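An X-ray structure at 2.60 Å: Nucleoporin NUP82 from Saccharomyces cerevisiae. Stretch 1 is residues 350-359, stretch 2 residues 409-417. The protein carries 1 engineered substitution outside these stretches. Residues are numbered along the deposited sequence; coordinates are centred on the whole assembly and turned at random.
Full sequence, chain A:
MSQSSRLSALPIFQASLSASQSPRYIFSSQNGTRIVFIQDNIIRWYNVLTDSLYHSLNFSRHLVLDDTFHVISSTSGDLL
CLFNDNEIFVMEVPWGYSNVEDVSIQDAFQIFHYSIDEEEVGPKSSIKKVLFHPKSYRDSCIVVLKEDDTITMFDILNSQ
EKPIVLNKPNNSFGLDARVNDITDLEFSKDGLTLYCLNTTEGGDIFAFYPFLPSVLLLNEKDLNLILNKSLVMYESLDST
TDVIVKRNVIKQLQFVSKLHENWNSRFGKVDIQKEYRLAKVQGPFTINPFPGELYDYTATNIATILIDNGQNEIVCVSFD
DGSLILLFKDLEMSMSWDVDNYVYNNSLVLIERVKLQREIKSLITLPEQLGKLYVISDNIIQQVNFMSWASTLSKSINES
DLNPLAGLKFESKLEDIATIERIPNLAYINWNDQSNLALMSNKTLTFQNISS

Stretch 1, residues 350-359: LIERVKLQRE
Stretch 2 (409-417) KFESKLEDI

The two stretches run in nearly the same sense, their end-to-end directions 24° apart, and bury 328 Å² between them. No backbone-to-backbone hydrogen bond joins them; side chains bridge the gap. Stretch 1 is strand through Lys 355, then loop, with Gln 357 at phi/psi 46/28. Register is set by Glu 352 and Phe 410, whose CA atoms lie 6.4 Å apart.

Glu 352, the most covered residue, points toward stretch 2 from an extended backbone (-162/158), with chi1 152° (t), chi2 179° and chi3 48°. Its carboxylate accepts two hydrogen bonds from Ser 412 (chi1 m): OG to OE1 at 2.5 Å, and backbone N to OE2 at 3.1 Å with an N-H...O angle of 151°. Both oxygens are thus engaged by one residue.

Phe 410 (-85/71; chi1 m, chi2 -70°) directs its CB toward stretch 1, where Ile 351 CG2 lies 4.1 Å from Phe 410 CB. Ile 351 is m, t and itself points sideways.

Leu 414 (t, p) makes a second, separate apolar contact: its CD1 lies 3.5 Å from Leu 356 CD2. Leu 356 (m, t) starts sideways, but its end comes nearer. Beyond it, Arg 358 NH2 and Asp 416 OD1 are 4.3 Å apart, with the oxygen well out of the guanidinium plane, so only charge proximity links them.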

# COMPACT_ATOMS: atom_id res chain seq x y z
N LEU A 350 -2.68 -16.46 8.95
CA LEU A 350 -3.87 -16.07 9.72
C LEU A 350 -3.76 -16.54 11.15
O LEU A 350 -3.54 -17.72 11.39
CB LEU A 350 -5.14 -16.69 9.12
CG LEU A 350 -6.43 -16.33 9.86
CD1 LEU A 350 -7.08 -15.12 9.20
CD2 LEU A 350 -7.39 -17.49 9.82
N ILE A 351 -3.91 -15.62 12.10
CA ILE A 351 -3.84 -15.96 13.52
C ILE A 351 -5.24 -16.05 14.11
O ILE A 351 -5.52 -16.91 14.94
CB ILE A 351 -3.05 -14.91 14.31
CG1 ILE A 351 -1.56 -15.00 13.97
CG2 ILE A 351 -3.25 -15.12 15.79
CD1 ILE A 351 -0.70 -13.96 14.66
N GLU A 352 -6.13 -15.17 13.67
CA GLU A 352 -7.50 -15.16 14.15
C GLU A 352 -8.45 -14.37 13.23
O GLU A 352 -8.03 -13.51 12.45
CB GLU A 352 -7.56 -14.57 15.56
CG GLU A 352 -8.90 -13.90 15.88
CD GLU A 352 -8.98 -13.33 17.28
OE1 GLU A 352 -8.04 -12.61 17.68
OE2 GLU A 352 -10.00 -13.59 17.96
N ARG A 353 -9.73 -14.69 13.34
CA ARG A 353 -10.76 -13.99 12.59
C ARG A 353 -11.79 -13.46 13.60
O ARG A 353 -12.19 -14.16 14.53
CB ARG A 353 -11.42 -14.92 11.58
CG ARG A 353 -12.39 -14.18 10.69
CD ARG A 353 -13.16 -15.11 9.81
NE ARG A 353 -14.08 -14.36 8.97
CZ ARG A 353 -15.01 -14.92 8.21
NH1 ARG A 353 -15.13 -16.25 8.19
NH2 ARG A 353 -15.82 -14.17 7.47
N VAL A 354 -12.21 -12.21 13.42
CA VAL A 354 -13.17 -11.59 14.32
C VAL A 354 -14.38 -11.10 13.53
O VAL A 354 -14.26 -10.21 12.68
CB VAL A 354 -12.54 -10.38 15.05
CG1 VAL A 354 -13.57 -9.70 15.94
CG2 VAL A 354 -11.35 -10.84 15.88
N LYS A 355 -15.54 -11.70 13.78
CA LYS A 355 -16.77 -11.29 13.09
C LYS A 355 -17.52 -10.33 14.01
O LYS A 355 -17.97 -10.72 15.09
CB LYS A 355 -17.65 -12.50 12.78
CG LYS A 355 -16.99 -13.55 11.91
CD LYS A 355 -17.95 -14.70 11.59
CE LYS A 355 -17.24 -15.83 10.86
NZ LYS A 355 -18.13 -16.98 10.58
N LEU A 356 -17.64 -9.08 13.58
CA LEU A 356 -18.32 -8.06 14.36
C LEU A 356 -19.75 -7.89 13.86
O LEU A 356 -20.55 -7.17 14.46
CB LEU A 356 -17.57 -6.73 14.26
CG LEU A 356 -16.09 -6.76 14.63
CD1 LEU A 356 -15.45 -5.41 14.32
CD2 LEU A 356 -15.93 -7.12 16.10
N GLN A 357 -20.07 -8.57 12.76
CA GLN A 357 -21.40 -8.52 12.17
C GLN A 357 -21.99 -7.11 12.09
O GLN A 357 -23.20 -6.92 12.15
CB GLN A 357 -22.33 -9.42 12.99
CG GLN A 357 -21.86 -10.86 13.03
CD GLN A 357 -22.49 -11.66 14.16
OE1 GLN A 357 -22.25 -11.38 15.34
NE2 GLN A 357 -23.29 -12.65 13.80
N ARG A 358 -21.11 -6.12 11.97
CA ARG A 358 -21.53 -4.72 11.85
C ARG A 358 -20.79 -4.20 10.63
O ARG A 358 -19.76 -4.75 10.25
CB ARG A 358 -21.10 -3.92 13.07
CG ARG A 358 -21.68 -4.38 14.39
CD ARG A 358 -20.89 -3.75 15.52
NE ARG A 358 -21.41 -4.08 16.85
CZ ARG A 358 -22.56 -3.65 17.35
NH1 ARG A 358 -23.35 -2.86 16.61
NH2 ARG A 358 -22.93 -3.99 18.58
N GLU A 359 -21.31 -3.15 10.00
CA GLU A 359 -20.64 -2.59 8.83
C GLU A 359 -19.41 -1.80 9.28
O GLU A 359 -19.54 -0.70 9.83
CB GLU A 359 -21.59 -1.67 8.06
CG GLU A 359 -21.03 -1.22 6.73
CD GLU A 359 -21.63 0.09 6.26
OE1 GLU A 359 -22.87 0.21 6.29
OE2 GLU A 359 -20.85 0.98 5.85
N LYS A 409 -5.16 -19.62 23.64
CA LYS A 409 -6.33 -19.46 22.81
C LYS A 409 -6.21 -18.07 22.22
O LYS A 409 -6.14 -17.07 22.94
CB LYS A 409 -7.62 -19.60 23.62
CG LYS A 409 -7.88 -21.05 24.03
CD LYS A 409 -9.33 -21.45 23.81
CE LYS A 409 -9.48 -22.96 23.90
NZ LYS A 409 -10.89 -23.41 23.70
N PHE A 410 -6.15 -18.03 20.90
CA PHE A 410 -6.01 -16.77 20.19
C PHE A 410 -7.35 -16.10 19.97
O PHE A 410 -7.87 -16.04 18.86
CB PHE A 410 -5.27 -17.03 18.87
CG PHE A 410 -3.90 -17.61 19.08
CD1 PHE A 410 -2.88 -16.83 19.62
CD2 PHE A 410 -3.64 -18.94 18.81
CE1 PHE A 410 -1.63 -17.37 19.90
CE2 PHE A 410 -2.39 -19.49 19.08
CZ PHE A 410 -1.39 -18.70 19.63
N GLU A 411 -7.91 -15.60 21.07
CA GLU A 411 -9.18 -14.89 21.06
C GLU A 411 -8.92 -13.49 21.58
O GLU A 411 -8.30 -13.31 22.62
CB GLU A 411 -10.18 -15.59 21.97
CG GLU A 411 -10.47 -17.03 21.57
CD GLU A 411 -11.48 -17.71 22.49
OE1 GLU A 411 -11.15 -17.98 23.67
OE2 GLU A 411 -12.62 -17.97 22.01
N SER A 412 -9.38 -12.49 20.84
CA SER A 412 -9.17 -11.11 21.25
C SER A 412 -10.36 -10.63 22.06
O SER A 412 -11.49 -11.03 21.82
CB SER A 412 -9.00 -10.22 20.01
OG SER A 412 -7.88 -10.64 19.25
N LYS A 413 -10.09 -9.76 23.03
CA LYS A 413 -11.14 -9.20 23.87
C LYS A 413 -11.81 -8.07 23.11
O LYS A 413 -11.18 -7.05 22.80
CB LYS A 413 -10.55 -8.65 25.17
CG LYS A 413 -9.75 -9.66 25.97
CD LYS A 413 -8.92 -8.96 27.03
CE LYS A 413 -7.89 -9.91 27.64
NZ LYS A 413 -6.90 -9.16 28.47
N LEU A 414 -13.08 -8.25 22.80
CA LEU A 414 -13.83 -7.23 22.08
C LEU A 414 -14.47 -6.35 23.15
O LEU A 414 -14.82 -6.84 24.22
CB LEU A 414 -14.91 -7.89 21.22
CG LEU A 414 -15.64 -6.99 20.24
CD1 LEU A 414 -14.64 -6.46 19.24
CD2 LEU A 414 -16.74 -7.76 19.54
N GLU A 415 -14.60 -5.06 22.88
CA GLU A 415 -15.20 -4.17 23.86
C GLU A 415 -15.80 -2.91 23.26
O GLU A 415 -15.13 -2.19 22.52
CB GLU A 415 -14.19 -3.78 24.93
CG GLU A 415 -14.81 -3.01 26.07
CD GLU A 415 -13.85 -2.82 27.23
OE1 GLU A 415 -12.87 -2.05 27.08
OE2 GLU A 415 -14.08 -3.46 28.28
N ASP A 416 -17.05 -2.63 23.60
CA ASP A 416 -17.73 -1.45 23.09
C ASP A 416 -17.25 -0.20 23.82
O ASP A 416 -17.41 -0.06 25.03
CB ASP A 416 -19.25 -1.61 23.24
CG ASP A 416 -19.81 -2.70 22.34
OD1 ASP A 416 -19.77 -2.54 21.09
OD2 ASP A 416 -20.29 -3.73 22.86
N ILE A 417 -16.64 0.69 23.05
CA ILE A 417 -16.10 1.92 23.60
C ILE A 417 -17.16 2.98 23.76
O ILE A 417 -17.26 3.61 24.81
CB ILE A 417 -14.97 2.48 22.69
CG1 ILE A 417 -13.74 1.57 22.76
CG2 ILE A 417 -14.60 3.89 23.10
CD1 ILE A 417 -13.11 1.48 24.14